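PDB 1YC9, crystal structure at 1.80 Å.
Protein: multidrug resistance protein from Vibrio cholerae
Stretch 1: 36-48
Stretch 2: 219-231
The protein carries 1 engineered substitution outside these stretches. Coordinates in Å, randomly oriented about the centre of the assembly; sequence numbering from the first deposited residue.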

ATOM      1  N   ASN A  36      21.116  21.592  -2.613  1.00 27.76           N
ATOM      2  CA  ASN A  36      20.387  22.448  -3.542  1.00 28.76           C
ATOM      3  C   ASN A  36      20.325  21.885  -4.935  1.00 28.34           C
ATOM      4  O   ASN A  36      19.275  21.885  -5.543  1.00 28.15           O
ATOM      5  CB  ASN A  36      21.048  23.831  -3.631  1.00 29.64           C
ATOM      6  CG  ASN A  36      20.926  24.598  -2.364  1.00 29.50           C
ATOM      7  OD1 ASN A  36      20.261  24.175  -1.422  1.00 28.19           O
ATOM      8  ND2 ASN A  36      21.570  25.766  -2.327  1.00 32.92           N
ATOM      9  N   HIS A  37      21.462  21.431  -5.448  1.00 28.80           N
ATOM     10  CA  HIS A  37      21.537  20.915  -6.798  1.00 29.28           C
ATOM     11  C   HIS A  37      20.733  19.599  -6.991  1.00 27.59           C
ATOM     12  O   HIS A  37      20.040  19.425  -8.007  1.00 26.56           O
ATOM     13  CB  HIS A  37      22.975  20.679  -7.211  1.00 30.69           C
ATOM     14  CG  HIS A  37      23.189  20.823  -8.683  1.00 36.76           C
ATOM     15  ND1 HIS A  37      22.998  19.782  -9.569  1.00 40.46           N
ATOM     16  CD2 HIS A  37      23.564  21.893  -9.435  1.00 41.48           C
ATOM     17  CE1 HIS A  37      23.238  20.200 -10.801  1.00 40.76           C
ATOM     18  NE2 HIS A  37      23.586  21.475 -10.747  1.00 43.70           N
ATOM     19  N   LEU A  38      20.841  18.701  -6.013  1.00 24.99           N
ATOM     20  CA  LEU A  38      20.080  17.449  -6.016  1.00 24.72           C
ATOM     21  C   LEU A  38      18.581  17.724  -6.055  1.00 23.12           C
ATOM     22  O   LEU A  38      17.882  17.166  -6.882  1.00 23.81           O
ATOM     23  CB  LEU A  38      20.427  16.616  -4.768  1.00 23.88           C
ATOM     24  CG  LEU A  38      21.814  15.981  -4.791  1.00 24.97           C
ATOM     25  CD1 LEU A  38      22.211  15.456  -3.427  1.00 27.46           C
ATOM     26  CD2 LEU A  38      21.859  14.887  -5.817  1.00 27.52           C
ATOM     27  N   ILE A  39      18.100  18.627  -5.213  1.00 22.17           N
ATOM     28  CA  ILE A  39      16.678  18.878  -5.189  1.00 23.85           C
ATOM     29  C   ILE A  39      16.263  19.576  -6.500  1.00 24.90           C
ATOM     30  O   ILE A  39      15.298  19.182  -7.182  1.00 24.94           O
ATOM     31  CB  ILE A  39      16.295  19.620  -3.929  1.00 23.11           C
ATOM     32  CG1 ILE A  39      16.492  18.669  -2.735  1.00 24.87           C
ATOM     33  CG2 ILE A  39      14.879  20.107  -4.010  1.00 25.42           C
ATOM     34  CD1 ILE A  39      16.252  19.292  -1.394  1.00 25.32           C
ATOM     35  N   GLU A  40      17.036  20.579  -6.901  1.00 25.28           N
ATOM     36  CA  GLU A  40      16.761  21.284  -8.142  1.00 27.03           C
ATOM     37  C   GLU A  40      16.684  20.391  -9.372  1.00 27.99           C
ATOM     38  O   GLU A  40      15.758  20.527 -10.155  1.00 27.80           O
ATOM     39  CB  GLU A  40      17.767  22.404  -8.317  1.00 27.50           C
ATOM     40  CG  GLU A  40      17.469  23.483  -7.283  1.00 29.33           C
ATOM     41  CD  GLU A  40      18.500  24.458  -6.838  0.50 34.25           C
ATOM     42  OE1 GLU A  40      19.511  24.568  -7.556  0.50 39.57           O
ATOM     43  OE2 GLU A  40      18.374  25.042  -5.735  0.50 38.45           O
ATOM     44  N   GLU A  41      17.612  19.445  -9.492  1.00 29.32           N
ATOM     45  CA  GLU A  41      17.598  18.430 -10.549  1.00 30.30           C
ATOM     46  C   GLU A  41      16.295  17.630 -10.551  1.00 29.71           C
ATOM     47  O   GLU A  41      15.674  17.458 -11.609  1.00 30.37           O
ATOM     48  CB  GLU A  41      18.772  17.449 -10.402  1.00 31.58           C
ATOM     49  CG  GLU A  41      20.135  17.984 -10.789  1.00 35.69           C
ATOM     50  CD  GLU A  41      21.254  17.060 -10.275  1.00 39.81           C
ATOM     51  OE1 GLU A  41      21.262  15.871 -10.618  1.00 41.30           O
ATOM     52  OE2 GLU A  41      22.109  17.507  -9.499  1.00 43.58           O
ATOM     53  N   ALA A  42      15.918  17.122  -9.381  1.00 28.58           N
ATOM     54  CA  ALA A  42      14.718  16.314  -9.219  1.00 28.38           C
ATOM     55  C   ALA A  42      13.462  17.105  -9.570  1.00 28.87           C
ATOM     56  O   ALA A  42      12.551  16.553 -10.122  1.00 27.64           O
ATOM     57  CB  ALA A  42      14.594  15.804  -7.792  1.00 27.03           C
ATOM     58  N   LEU A  43      13.407  18.390  -9.185  1.00 28.92           N
ATOM     59  CA  LEU A  43      12.245  19.223  -9.479  1.00 30.50           C
ATOM     60  C   LEU A  43      12.167  19.760 -10.934  1.00 32.77           C
ATOM     61  O   LEU A  43      11.149  20.292 -11.344  1.00 34.62           O
ATOM     62  CB  LEU A  43      12.174  20.364  -8.467  1.00 29.66           C
ATOM     63  CG  LEU A  43      11.882  19.902  -7.023  1.00 31.39           C
ATOM     64  CD1 LEU A  43      11.801  21.114  -6.073  1.00 34.54           C
ATOM     65  CD2 LEU A  43      10.625  19.027  -6.890  1.00 31.82           C
ATOM     66  N   GLN A  44      13.250  19.614 -11.690  1.00 34.36           N
ATOM     67  CA  GLN A  44      13.268  20.073 -13.076  1.00 35.92           C
ATOM     68  C   GLN A  44      12.820  18.965 -14.023  1.00 36.39           C
ATOM     69  O   GLN A  44      11.978  19.174 -14.896  1.00 35.72           O
ATOM     70  CB  GLN A  44      14.668  20.558 -13.460  1.00 35.92           C
ATOM     71  CG  GLN A  44      14.713  21.384 -14.735  1.00 39.33           C
ATOM     72  N   HIS A  45      13.398  17.785 -13.835  1.00 36.98           N
ATOM     73  CA  HIS A  45      13.049  16.607 -14.587  1.00 37.60           C
ATOM     74  C   HIS A  45      13.440  15.379 -13.754  1.00 37.13           C
ATOM     75  O   HIS A  45      14.598  15.205 -13.402  1.00 37.87           O
ATOM     76  CB  HIS A  45      13.761  16.557 -15.949  1.00 39.25           C
ATOM     77  CG  HIS A  45      13.183  15.538 -16.891  1.00 41.88           C
ATOM     78  ND1 HIS A  45      13.695  14.261 -17.018  1.00 46.75           N
ATOM     79  CD2 HIS A  45      12.111  15.595 -17.722  1.00 45.92           C
ATOM     80  CE1 HIS A  45      12.973  13.580 -17.893  1.00 47.21           C
ATOM     81  NE2 HIS A  45      12.003  14.363 -18.334  1.00 48.60           N
ATOM     82  N   SER A  46      12.447  14.558 -13.431  1.00 35.34           N
ATOM     83  CA  SER A  46      12.637  13.260 -12.770  1.00 32.97           C
ATOM     84  C   SER A  46      11.298  12.536 -12.944  1.00 31.98           C
ATOM     85  O   SER A  46      10.287  13.191 -13.145  1.00 31.09           O
ATOM     86  CB  SER A  46      12.981  13.417 -11.299  1.00 31.90           C
ATOM     87  OG  SER A  46      11.899  13.916 -10.510  1.00 31.40           O
ATOM     88  N   PRO A  47      11.267  11.206 -12.897  1.00 31.04           N
ATOM     89  CA  PRO A  47       9.997  10.480 -13.014  1.00 28.87           C
ATOM     90  C   PRO A  47       8.922  10.843 -11.973  1.00 28.82           C
ATOM     91  O   PRO A  47       7.773  10.942 -12.336  1.00 26.31           O
ATOM     92  CB  PRO A  47      10.428   9.010 -12.908  1.00 29.84           C
ATOM     93  CG  PRO A  47      11.846   9.022 -13.434  1.00 29.09           C
ATOM     94  CD  PRO A  47      12.428  10.289 -12.864  1.00 31.33           C
ATOM     95  N   SER A  48       9.297  11.042 -10.725  1.00 27.83           N
ATOM     96  CA  SER A  48       8.332  11.419  -9.708  1.00 29.43           C
ATOM     97  C   SER A  48       7.718  12.772 -10.002  1.00 29.22           C
ATOM     98  O   SER A  48       6.534  12.983  -9.798  1.00 29.54           O
ATOM     99  CB  SER A  48       8.968  11.411  -8.325  1.00 30.23           C
ATOM    100  OG  SER A  48       9.034  10.094  -7.825  1.00 33.65           O
ATOM    101  N   ALA A 219      20.951   5.650  -3.596  1.00 20.03           N
ATOM    102  CA  ALA A 219      19.546   5.950  -3.344  1.00 20.75           C
ATOM    103  C   ALA A 219      19.239   7.404  -3.744  1.00 21.07           C
ATOM    104  O   ALA A 219      18.175   7.697  -4.331  1.00 20.23           O
ATOM    105  CB  ALA A 219      19.171   5.693  -1.897  1.00 21.85           C
ATOM    106  N   LEU A 220      20.156   8.288  -3.390  1.00 20.69           N
ATOM    107  CA  LEU A 220      20.074   9.703  -3.792  1.00 20.86           C
ATOM    108  C   LEU A 220      20.038   9.865  -5.305  1.00 20.75           C
ATOM    109  O   LEU A 220      19.205  10.590  -5.829  1.00 21.88           O
ATOM    110  CB  LEU A 220      21.195  10.525  -3.192  1.00 20.61           C
ATOM    111  CG  LEU A 220      21.080  10.905  -1.718  1.00 21.20           C
ATOM    112  CD1 LEU A 220      22.426  11.325  -1.048  1.00 21.52           C
ATOM    113  CD2 LEU A 220      20.026  12.043  -1.522  1.00 22.32           C
ATOM    114  N   ALA A 221      20.880   9.140  -6.032  1.00 21.15           N
ATOM    115  CA  ALA A 221      20.846   9.166  -7.470  1.00 20.89           C
ATOM    116  C   ALA A 221      19.456   8.781  -7.988  1.00 21.28           C
ATOM    117  O   ALA A 221      18.910   9.467  -8.854  1.00 20.75           O
ATOM    118  CB  ALA A 221      21.892   8.231  -8.057  1.00 20.62           C
ATOM    119  N   ALA A 222      18.890   7.692  -7.457  1.00 21.15           N
ATOM    120  CA  ALA A 222      17.570   7.234  -7.868  1.00 21.26           C
ATOM    121  C   ALA A 222      16.476   8.268  -7.515  1.00 21.89           C
ATOM    122  O   ALA A 222      15.544   8.523  -8.324  1.00 22.19           O
ATOM    123  CB  ALA A 222      17.243   5.875  -7.227  1.00 21.25           C
ATOM    124  N   LEU A 223      16.620   8.883  -6.361  1.00 21.78           N
ATOM    125  CA  LEU A 223      15.631   9.865  -5.874  1.00 23.46           C
ATOM    126  C   LEU A 223      15.561  11.082  -6.767  1.00 24.33           C
ATOM    127  O   LEU A 223      14.484  11.696  -6.832  1.00 24.42           O
ATOM    128  CB  LEU A 223      15.858  10.305  -4.420  1.00 23.07           C
ATOM    129  CG  LEU A 223      15.470   9.248  -3.396  1.00 23.50           C
ATOM    130  CD1 LEU A 223      16.041   9.573  -2.031  1.00 26.39           C
ATOM    131  CD2 LEU A 223      13.960   9.103  -3.258  1.00 26.64           C
ATOM    132  N   VAL A 224      16.652  11.400  -7.467  1.00 24.15           N
ATOM    133  CA  VAL A 224      16.656  12.515  -8.376  1.00 26.37           C
ATOM    134  C   VAL A 224      16.461  12.055  -9.823  1.00 26.59           C
ATOM    135  O   VAL A 224      16.654  12.835 -10.753  1.00 30.52           O
ATOM    136  CB  VAL A 224      17.866  13.474  -8.172  1.00 25.85           C
ATOM    137  CG1 VAL A 224      17.986  13.822  -6.705  1.00 27.78           C
ATOM    138  CG2 VAL A 224      19.155  12.876  -8.662  1.00 25.43           C
ATOM    139  N   GLY A 225      16.081  10.797 -10.012  1.00 26.58           N
ATOM    140  CA  GLY A 225      15.695  10.302 -11.301  1.00 26.94           C
ATOM    141  C   GLY A 225      16.851   9.954 -12.160  1.00 27.56           C
ATOM    142  O   GLY A 225      16.750   9.951 -13.384  1.00 28.79           O
ATOM    143  N   GLN A 226      17.975   9.639 -11.549  1.00 27.67           N
ATOM    144  CA  GLN A 226      19.155   9.351 -12.342  1.00 29.19           C
ATOM    145  C   GLN A 226      19.666   7.969 -12.093  1.00 30.58           C
ATOM    146  O   GLN A 226      19.255   7.279 -11.151  1.00 30.11           O
ATOM    147  CB  GLN A 226      20.218  10.460 -12.189  1.00 28.23           C
ATOM    148  CG  GLN A 226      19.690  11.751 -12.832  1.00 30.07           C
ATOM    149  CD  GLN A 226      20.468  13.000 -12.471  1.00 34.80           C
ATOM    150  OE1 GLN A 226      21.657  13.076 -12.749  1.00 40.03           O
ATOM    151  NE2 GLN A 226      19.798  14.000 -11.902  1.00 37.46           N
ATOM    152  N   GLY A 227      20.453   7.514 -13.060  1.00 33.52           N
ATOM    153  CA  GLY A 227      21.102   6.243 -12.973  1.00 35.34           C
ATOM    154  C   GLY A 227      22.195   6.378 -11.934  1.00 36.34           C
ATOM    155  O   GLY A 227      22.451   7.455 -11.389  1.00 37.77           O
ATOM    156  N   PRO A 228      22.850   5.270 -11.655  1.00 38.63           N
ATOM    157  CA  PRO A 228      23.912   5.248 -10.655  1.00 38.88           C
ATOM    158  C   PRO A 228      25.214   5.969 -10.954  1.00 39.40           C
ATOM    159  O   PRO A 228      25.987   6.094 -10.001  1.00 40.12           O
ATOM    160  CB  PRO A 228      24.112   3.749 -10.417  1.00 39.99           C
ATOM    161  CG  PRO A 228      23.669   3.098 -11.643  1.00 39.60           C
ATOM    162  CD  PRO A 228      22.546   3.929 -12.170  1.00 37.98           C
ATOM    163  N   ASP A 229      25.453   6.488 -12.170  1.00 39.19           N
ATOM    164  CA  ASP A 229      26.577   7.409 -12.459  1.00 38.27           C
ATOM    165  C   ASP A 229      26.499   8.786 -11.775  1.00 36.56           C
ATOM    166  O   ASP A 229      27.514   9.447 -11.546  1.00 36.80           O
ATOM    167  CB  ASP A 229      26.651   7.693 -13.966  1.00 40.01           C
ATOM    168  CG  ASP A 229      27.451   6.649 -14.726  1.00 44.61           C
ATOM    169  OD1 ASP A 229      27.252   5.435 -14.483  1.00 50.17           O
ATOM    170  OD2 ASP A 229      28.299   6.962 -15.591  1.00 51.53           O
ATOM    171  N   ARG A 230      25.292   9.256 -11.518  1.00 33.18           N
ATOM    172  CA  ARG A 230      25.096  10.434 -10.702  1.00 31.34           C
ATOM    173  C   ARG A 230      25.631  10.251  -9.276  1.00 30.94           C
ATOM    174  O   ARG A 230      25.999  11.236  -8.594  1.00 29.68           O
ATOM    175  CB  ARG A 230      23.602  10.783 -10.657  1.00 30.61           C
ATOM    176  CG  ARG A 230      23.243  11.987  -9.843  1.00 30.85           C
ATOM    177  CD  ARG A 230      23.916  13.264 -10.382  1.00 31.79           C
ATOM    178  NE  ARG A 230      23.625  14.469  -9.636  1.00 30.74           N
ATOM    179  CZ  ARG A 230      24.319  14.922  -8.608  1.00 32.50           C
ATOM    180  NH1 ARG A 230      23.979  16.082  -8.062  1.00 33.93           N
ATOM    181  NH2 ARG A 230      25.340  14.241  -8.110  1.00 35.29           N
ATOM    182  N   ALA A 231      25.610   9.022  -8.792  1.00 29.21           N
ATOM    183  CA  ALA A 231      26.054   8.750  -7.430  1.00 30.00           C
ATOM    184  C   ALA A 231      27.573   8.984  -7.258  1.00 30.29           C
ATOM    185  O   ALA A 231      28.039   9.310  -6.150  1.00 29.62           O
ATOM    186  CB  ALA A 231      25.682   7.328  -7.046  1.00 29.40           C
TER
HETATM  187  O   HOH W   1      12.241  12.168  -7.858  1.00 42.50           O

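Helices distant in sequence often meet through a simple division: an apolar patch closes the gap, and a charge pair sits at its border. The multidrug resistance protein of Vibrio cholerae offers a compact example, in which a helix running through Leu38 and Ala42 packs against the end of another helix and the loop that follows it. The backbones come close at two points, with CA atoms of Ala42 and Val224 4.3 Å apart and those of Ser46 and Gly225 4.5 Å apart.

Leu38 and Val224 cover the most surface. Leu38 leaves its helix sideways, but its end reaches across, placing CD2 4.1 Å from Val224 CG1, while CD1 lies 4.5 Å from Leu220 CD2. Val224, the first residue to leave helical geometry, also meets Ala42: the two CB atoms are 4.0 Å apart.

Glu41 supplies the polar counterpart. Arg230 NE donates to Glu41 OE1 at 2.9 Å and Arg230 NH1 to Glu41 OE2 at 2.8 Å, forming a bidentate salt bridge near the guanidinium plane. Leu38 CD2 covers one face of that group, 3.3 Å from Arg230 NH1, so the apolar and charged parts adjoin. Gln226 NE2 donates to Glu41 OE1 at 2.7 Å, and within the first helix His37 ND1 donates to Glu41 OE2 over a very short 2.4 Å. One carboxylate thus gathers four donor contacts.

At the start of the next helix in stretch 1, Pro47 CD rests 3.6 Å from Gly225 CA. A CB on Gly225 would clash with Pro47 CD and Ser46 CB, and its positive phi also favours glycine. Nearby, a water donates to Ser46 OG (3.2 Å) and Leu223 O (2.5 Å), bridging the stretches.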